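Long-range contacts in lipoprotein (Colwellia psychrerythraea, PDB 3O0Y), which is of unknown function but, as a putative lipoprotein of the DUF885 family in the Peptidase_MA clan, may be related to metallopeptidases: residues A[38-43]-A[459-463]; A[51-55]-A[406-410]; A[521-525]-A[539-544]. All coordinates share one frame; numbering follows the deposited sequence.

Contact 1: residues A[38-43]-A[459-463]; sequences AKQSLF and FLRRI
L460 reaches from the short helix 459-462 into a hole on helix 27-44 formed by A38, K39, L42 and F43, a single knob-into-hole contact. Beyond CB, CG stands anti to the carbonyl carbon and beside the backbone N (chi1 -76°), and from CG on the side chain comes up to helix 27-44. The branch point comes first: L460 CG lies 4.1 Å from K39 CA. There the two methyls part. L460 CD1 takes the A38 end, 3.9 Å from A38 CB and close to the backbone nitrogen of K39, while L460 CD2 goes to the far end, 3.9 Å from F43 CE1 and more loosely beside L42 CD2. Further contacts flank the knob. K39 crosses F459 at about a right angle and, extended through chi1 (171°) and chi2, lays its CD 3.5 Å from F459 CB; the bend at chi3 comes only beyond that atom. F43 offers its ring edge to the tip of I463, whose CD1 lies in the ring plane, 3.6 Å from F43 CZ; next to it F43 CE1 meets the edge of the F459 ring at CE2, 4.0 Å away. No hydrogen bond crosses between the segments; carbon atoms make the contact, including the aliphatic part of K39. Helix 100-117 adds M109 against L460 and T113 against A38, and helix 47-53 packs S49, A50 and Y53 on F43, so the seam lies where these helices meet.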
# COMPACT_ATOMS: atom_id res chain seq x y z
N ALA A 38 20.87 8.47 2.30
CA ALA A 38 19.46 8.20 2.62
C ALA A 38 19.03 6.77 2.26
O ALA A 38 18.45 6.08 3.10
CB ALA A 38 18.49 9.24 1.96
N LYS A 39 19.29 6.37 1.02
CA LYS A 39 18.98 5.01 0.64
C LYS A 39 19.61 3.97 1.59
O LYS A 39 18.91 3.08 2.09
CB LYS A 39 19.49 4.81 -0.76
CG LYS A 39 19.42 3.35 -1.18
CD LYS A 39 20.01 3.22 -2.55
CE LYS A 39 21.20 2.50 -2.69
NZ LYS A 39 21.44 1.97 -4.13
N GLN A 40 20.92 4.09 1.83
CA GLN A 40 21.67 3.05 2.54
C GLN A 40 21.29 3.03 4.03
O GLN A 40 21.13 1.95 4.62
CB GLN A 40 23.18 3.20 2.29
CG GLN A 40 23.51 2.99 0.81
CD GLN A 40 24.96 2.85 0.50
OE1 GLN A 40 25.82 3.44 1.15
NE2 GLN A 40 25.25 2.11 -0.57
N SER A 41 21.07 4.18 4.59
CA SER A 41 20.74 4.26 6.00
C SER A 41 19.32 3.74 6.28
O SER A 41 19.11 3.06 7.29
CB SER A 41 20.85 5.67 6.52
OG SER A 41 22.21 6.00 6.64
N LEU A 42 18.38 4.10 5.43
CA LEU A 42 17.00 3.64 5.63
C LEU A 42 17.00 2.12 5.52
O LEU A 42 16.45 1.44 6.40
CB LEU A 42 16.08 4.24 4.57
CG LEU A 42 14.62 3.82 4.65
CD1 LEU A 42 13.97 4.12 6.03
CD2 LEU A 42 13.84 4.40 3.42
N PHE A 43 17.55 1.61 4.42
CA PHE A 43 17.48 0.17 4.19
C PHE A 43 18.32 -0.70 5.15
O PHE A 43 17.92 -1.82 5.43
CB PHE A 43 17.78 -0.17 2.77
CG PHE A 43 16.65 0.08 1.86
CD1 PHE A 43 16.70 1.09 0.92
CD2 PHE A 43 15.49 -0.69 1.96
CE1 PHE A 43 15.62 1.31 0.06
CE2 PHE A 43 14.47 -0.54 1.08
CZ PHE A 43 14.51 0.48 0.14
N PHE A 459 17.98 6.31 -6.34
CA PHE A 459 17.25 5.08 -6.10
C PHE A 459 15.95 5.27 -5.35
O PHE A 459 14.92 4.73 -5.74
CB PHE A 459 18.04 4.02 -5.35
CG PHE A 459 17.32 2.74 -5.22
CD1 PHE A 459 17.31 1.83 -6.23
CD2 PHE A 459 16.66 2.46 -4.05
CE1 PHE A 459 16.60 0.61 -6.06
CE2 PHE A 459 15.94 1.31 -3.89
CZ PHE A 459 15.90 0.39 -4.91
N LEU A 460 15.92 6.12 -4.33
CA LEU A 460 14.66 6.24 -3.62
C LEU A 460 13.53 6.85 -4.47
O LEU A 460 12.34 6.57 -4.24
CB LEU A 460 14.86 7.10 -2.37
CG LEU A 460 15.57 6.42 -1.19
CD1 LEU A 460 15.66 7.40 0.05
CD2 LEU A 460 14.94 5.09 -0.78
N ARG A 461 13.91 7.58 -5.52
CA ARG A 461 12.94 8.05 -6.48
C ARG A 461 12.35 6.97 -7.35
O ARG A 461 11.21 7.13 -7.83
CB ARG A 461 13.48 9.14 -7.40
CG ARG A 461 13.49 10.51 -6.65
CD ARG A 461 13.48 11.64 -7.68
NE ARG A 461 12.28 11.69 -8.53
CZ ARG A 461 12.09 12.52 -9.53
NH1 ARG A 461 13.00 13.42 -9.91
NH2 ARG A 461 10.96 12.45 -10.22
N ARG A 462 13.05 5.87 -7.53
CA ARG A 462 12.54 4.77 -8.30
C ARG A 462 11.45 3.93 -7.59
O ARG A 462 10.68 3.24 -8.23
CB ARG A 462 13.65 3.85 -8.82
CG ARG A 462 14.61 4.58 -9.68
CD ARG A 462 15.85 3.83 -9.94
NE ARG A 462 15.57 2.62 -10.69
CZ ARG A 462 16.48 1.65 -10.90
NH1 ARG A 462 17.73 1.79 -10.46
NH2 ARG A 462 16.18 0.59 -11.63
N ILE A 463 11.40 4.01 -6.27
CA ILE A 463 10.43 3.30 -5.43
C ILE A 463 9.61 4.23 -4.53
O ILE A 463 9.02 3.78 -3.52
CB ILE A 463 11.13 2.29 -4.54
CG1 ILE A 463 12.23 2.94 -3.70
CG2 ILE A 463 11.83 1.20 -5.42
CD1 ILE A 463 12.61 2.11 -2.38

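Contact 2: residues A[51-55]-A[406-410]; sequences TMYGL and SPAVD
Y53 and V409 make the one direct hydrogen bond: V409 N donates to Y53 O across 2.9 Å, nearly straight at 163°, with the donor tilted 23° from the carbonyl plane. Water adds to this backbone link. One molecule takes the N-H of D410, its oxygen 2.9 Å from D410 N, and lies within reach of the Y53 and G54 carbonyls. Another donates to S406 O and, weakly, to M52 O. A third joins Y53 OH to S406 OG, donating to the serine over 3.1 Å. S406 OG in turn spends its own proton on P407 O, 2.8 Å away, in the carbonyl plane and on a lone pair. The serine hydroxyl, anti to its own nitrogen at chi1 168°, also sits at the edge of the Y53 ring, 3.9 Å from CE1.

Apolar pairs are few: V409 CG2 lies 4.1 Å from L55 CD2 and beside Y53 CB. Methyls make van der Waals contact with Y53 O, V409 CG2 at 3.5 Å and A408 CB beside it. A side chain on G54 would crowd the A408 methyl, and its positive phi favours glycine as well.

G54, the first residue to leave helical phi/psi, belongs to a Schellman motif; one of the two bonds back into the last turn is G54 N to T51 O, 3.0 Å. The loop between strands 402-405 and 416-419 packs against this Schellman C-cap.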
# COMPACT_ATOMS: atom_id res chain seq x y z
N THR A 51 15.09 -6.71 1.54
CA THR A 51 14.74 -8.03 0.96
C THR A 51 13.53 -8.01 -0.03
O THR A 51 13.58 -8.63 -1.10
CB THR A 51 14.49 -9.05 2.09
OG1 THR A 51 15.69 -9.16 2.87
CG2 THR A 51 14.01 -10.44 1.48
N MET A 52 12.48 -7.27 0.32
CA MET A 52 11.28 -7.10 -0.50
C MET A 52 11.66 -6.60 -1.90
O MET A 52 11.17 -7.12 -2.93
CB MET A 52 10.28 -6.14 0.21
CG MET A 52 8.89 -6.14 -0.26
SD MET A 52 7.86 -4.96 0.74
CE MET A 52 8.75 -3.43 0.45
N TYR A 53 12.60 -5.65 -1.97
CA TYR A 53 13.00 -5.08 -3.26
C TYR A 53 14.13 -5.83 -3.94
O TYR A 53 14.46 -5.60 -5.13
CB TYR A 53 13.41 -3.64 -3.05
CG TYR A 53 12.25 -2.76 -2.99
CD1 TYR A 53 11.42 -2.67 -4.10
CD2 TYR A 53 11.96 -2.04 -1.89
CE1 TYR A 53 10.37 -1.89 -4.12
CE2 TYR A 53 10.81 -1.21 -1.88
CZ TYR A 53 10.02 -1.19 -3.02
OH TYR A 53 8.87 -0.44 -3.23
N GLY A 54 14.63 -6.85 -3.25
CA GLY A 54 15.70 -7.66 -3.77
C GLY A 54 17.07 -7.00 -3.72
O GLY A 54 17.93 -7.29 -4.58
N LEU A 55 17.28 -6.10 -2.76
CA LEU A 55 18.50 -5.37 -2.63
C LEU A 55 19.54 -6.19 -1.89
O LEU A 55 19.18 -7.05 -1.05
CB LEU A 55 18.30 -4.07 -1.88
CG LEU A 55 17.24 -3.14 -2.49
CD1 LEU A 55 17.26 -1.83 -1.68
CD2 LEU A 55 17.46 -3.00 -4.07
N SER A 406 5.05 -5.10 -5.70
CA SER A 406 6.06 -4.71 -6.69
C SER A 406 7.02 -5.84 -7.06
O SER A 406 7.28 -6.75 -6.25
CB SER A 406 6.86 -3.56 -6.12
OG SER A 406 8.05 -3.29 -6.92
N PRO A 407 7.51 -5.81 -8.29
CA PRO A 407 8.65 -6.72 -8.58
C PRO A 407 9.90 -6.36 -7.74
O PRO A 407 10.05 -5.26 -7.24
CB PRO A 407 8.96 -6.44 -10.03
CG PRO A 407 7.88 -5.46 -10.53
CD PRO A 407 7.37 -4.78 -9.31
N ALA A 408 10.79 -7.32 -7.60
CA ALA A 408 12.15 -7.00 -7.17
C ALA A 408 12.80 -6.16 -8.27
O ALA A 408 12.47 -6.35 -9.46
CB ALA A 408 12.92 -8.35 -6.99
N VAL A 409 13.68 -5.24 -7.90
CA VAL A 409 14.29 -4.33 -8.87
C VAL A 409 14.87 -5.11 -10.03
O VAL A 409 14.67 -4.78 -11.19
CB VAL A 409 15.31 -3.40 -8.25
CG1 VAL A 409 15.84 -2.41 -9.30
CG2 VAL A 409 14.70 -2.70 -7.12
N ASP A 410 15.48 -6.27 -9.75
CA ASP A 410 16.11 -7.05 -10.84
C ASP A 410 15.21 -7.95 -11.62
O ASP A 410 15.65 -8.57 -12.56
CB ASP A 410 17.33 -7.88 -10.33
CG ASP A 410 16.94 -9.00 -9.39
OD1 ASP A 410 15.71 -9.38 -9.33
OD2 ASP A 410 17.88 -9.51 -8.70
O HOH W 1 7.95 -6.62 -3.65
O HOH W 2 16.53 -6.93 -7.15
O HOH W 3 8.40 -0.29 -6.23
O HOH W 4 17.05 -9.89 -6.12

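Contact 3: residues A[521-525]-A[539-544]; sequences REQAI and VVAEIE
A helical hairpin brings these segments together: helix 521-532 is followed, after a short turn, by helix 536-548, and the two segments make an angle of 127°, well short of fully antiparallel. An apolar seam runs between them. I543 packs against A524 and I525 of helix 521-532, its CD1 3.8 Å from A524 CB and its CG1 3.8 Å from I525 CG1, while its CG2 branch lies near the R521 carbonyl. I525 spreads further along the seam, CD1 to V540 CG2 at 4.0 Å and CG2 beside V539 CG1. Helix 491-515 backs this core, with L514 against A524 and V510 against I543.

At one end the seam turns polar. R521, stretched out from CG to NE, reaches across to E544 and also holds E522 of its own helix, so the three residues form a salt-bridge network. R521 NH2 binds E522 OE2 at 3.0 Å. I525 CD1 sits over the centre of one face of the guanidinium, and V540 CG1 comes within 3.5 Å of R521 NH1, which should help limit how the group can turn. With an alanine here, E544 would probably lose its cross-helix partner, E522 its mate within the helix, and the I525 methyl the flat group it rests on. The carboxylate of E544 stands 47° from the guanidinium plane, yet R521 grips it side-on with NE and NH1, both to one oxygen: E544 OE2 accepts from R521 NE at 2.9 Å through its anti lone pair and from R521 NH1 at 3.0 Å nearly along the C-O bond.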
# COMPACT_ATOMS: atom_id res chain seq x y z
N ARG A 521 -16.82 4.69 15.08
CA ARG A 521 -16.68 3.52 14.24
C ARG A 521 -18.04 3.07 13.67
O ARG A 521 -18.20 2.85 12.46
CB ARG A 521 -15.98 2.41 15.02
CG ARG A 521 -16.00 1.07 14.42
CD ARG A 521 -15.56 0.02 15.42
NE ARG A 521 -15.64 -1.34 14.91
CZ ARG A 521 -16.73 -2.10 14.86
NH1 ARG A 521 -16.64 -3.29 14.31
NH2 ARG A 521 -17.89 -1.71 15.35
N GLU A 522 -19.03 3.06 14.51
CA GLU A 522 -20.33 2.52 14.09
C GLU A 522 -21.03 3.43 13.12
O GLU A 522 -21.63 2.94 12.19
CB GLU A 522 -21.20 2.28 15.32
CG GLU A 522 -20.66 1.15 16.26
CD GLU A 522 -19.38 1.50 17.02
OE1 GLU A 522 -19.14 2.70 17.40
OE2 GLU A 522 -18.56 0.54 17.18
N GLN A 523 -20.88 4.74 13.28
CA GLN A 523 -21.47 5.72 12.35
C GLN A 523 -20.79 5.62 11.00
O GLN A 523 -21.46 5.72 9.93
CB GLN A 523 -21.37 7.16 12.91
CG GLN A 523 -22.25 7.40 14.11
CD GLN A 523 -21.81 8.58 14.99
OE1 GLN A 523 -20.84 9.26 14.71
NE2 GLN A 523 -22.56 8.84 16.04
N ALA A 524 -19.45 5.44 11.02
CA ALA A 524 -18.69 5.34 9.78
C ALA A 524 -19.09 4.05 9.03
O ALA A 524 -19.31 4.06 7.80
CB ALA A 524 -17.15 5.38 10.09
N ILE A 525 -19.23 2.94 9.77
CA ILE A 525 -19.67 1.67 9.14
C ILE A 525 -21.05 1.84 8.46
O ILE A 525 -21.25 1.48 7.29
CB ILE A 525 -19.75 0.53 10.19
CG1 ILE A 525 -18.35 0.14 10.67
CG2 ILE A 525 -20.45 -0.74 9.58
CD1 ILE A 525 -18.29 -0.66 11.89
N VAL A 539 -16.98 -3.76 5.08
CA VAL A 539 -16.96 -2.42 5.61
C VAL A 539 -16.33 -2.31 6.97
O VAL A 539 -15.59 -1.38 7.21
CB VAL A 539 -18.34 -1.78 5.54
CG1 VAL A 539 -18.29 -0.33 6.13
CG2 VAL A 539 -18.75 -1.71 4.07
N VAL A 540 -16.60 -3.26 7.86
CA VAL A 540 -16.00 -3.29 9.21
C VAL A 540 -14.45 -3.28 9.09
O VAL A 540 -13.77 -2.46 9.74
CB VAL A 540 -16.41 -4.50 10.04
CG1 VAL A 540 -15.54 -4.55 11.27
CG2 VAL A 540 -17.89 -4.37 10.48
N ALA A 541 -13.91 -4.11 8.20
CA ALA A 541 -12.45 -4.14 8.04
C ALA A 541 -11.90 -2.83 7.49
O ALA A 541 -10.82 -2.39 7.91
CB ALA A 541 -12.03 -5.32 7.18
N GLU A 542 -12.62 -2.19 6.56
CA GLU A 542 -12.19 -0.93 6.04
C GLU A 542 -12.17 0.16 7.10
O GLU A 542 -11.18 0.92 7.26
CB GLU A 542 -13.09 -0.50 4.89
CG GLU A 542 -13.04 -1.38 3.69
CD GLU A 542 -11.79 -1.22 2.90
OE1 GLU A 542 -11.25 -0.08 2.75
OE2 GLU A 542 -11.35 -2.28 2.44
N ILE A 543 -13.28 0.32 7.81
CA ILE A 543 -13.34 1.38 8.84
C ILE A 543 -12.23 1.16 9.90
O ILE A 543 -11.51 2.09 10.26
CB ILE A 543 -14.76 1.44 9.52
CG1 ILE A 543 -15.81 1.86 8.50
CG2 ILE A 543 -14.70 2.36 10.84
CD1 ILE A 543 -15.47 3.09 7.62
N GLU A 544 -11.98 -0.09 10.31
CA GLU A 544 -10.89 -0.34 11.26
C GLU A 544 -9.49 -0.07 10.68
O GLU A 544 -8.59 0.38 11.36
CB GLU A 544 -10.98 -1.73 11.89
CG GLU A 544 -12.35 -1.85 12.71
CD GLU A 544 -12.59 -3.16 13.40
OE1 GLU A 544 -11.67 -4.01 13.39
OE2 GLU A 544 -13.66 -3.31 14.04

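Contacts 1 and 2 are neighbours, their centres 12 Å apart, and they touch: L55 packs on F43 and F459, Y53 on I463, and V409 on R462. Helices 27-44 and 47-53 follow each other in the chain, so the N-terminal region meets the later part of the chain twice, with contact 2 enclosed in sequence between the two halves of contact 1. Contact 3 comes after both along the chain and lies on the opposite side of the chain's centre, about 35 Å from contact 1 between centres and joined to neither. The first two thus tie distant parts of this largely helical chain together, whereas the third is a local hairpin.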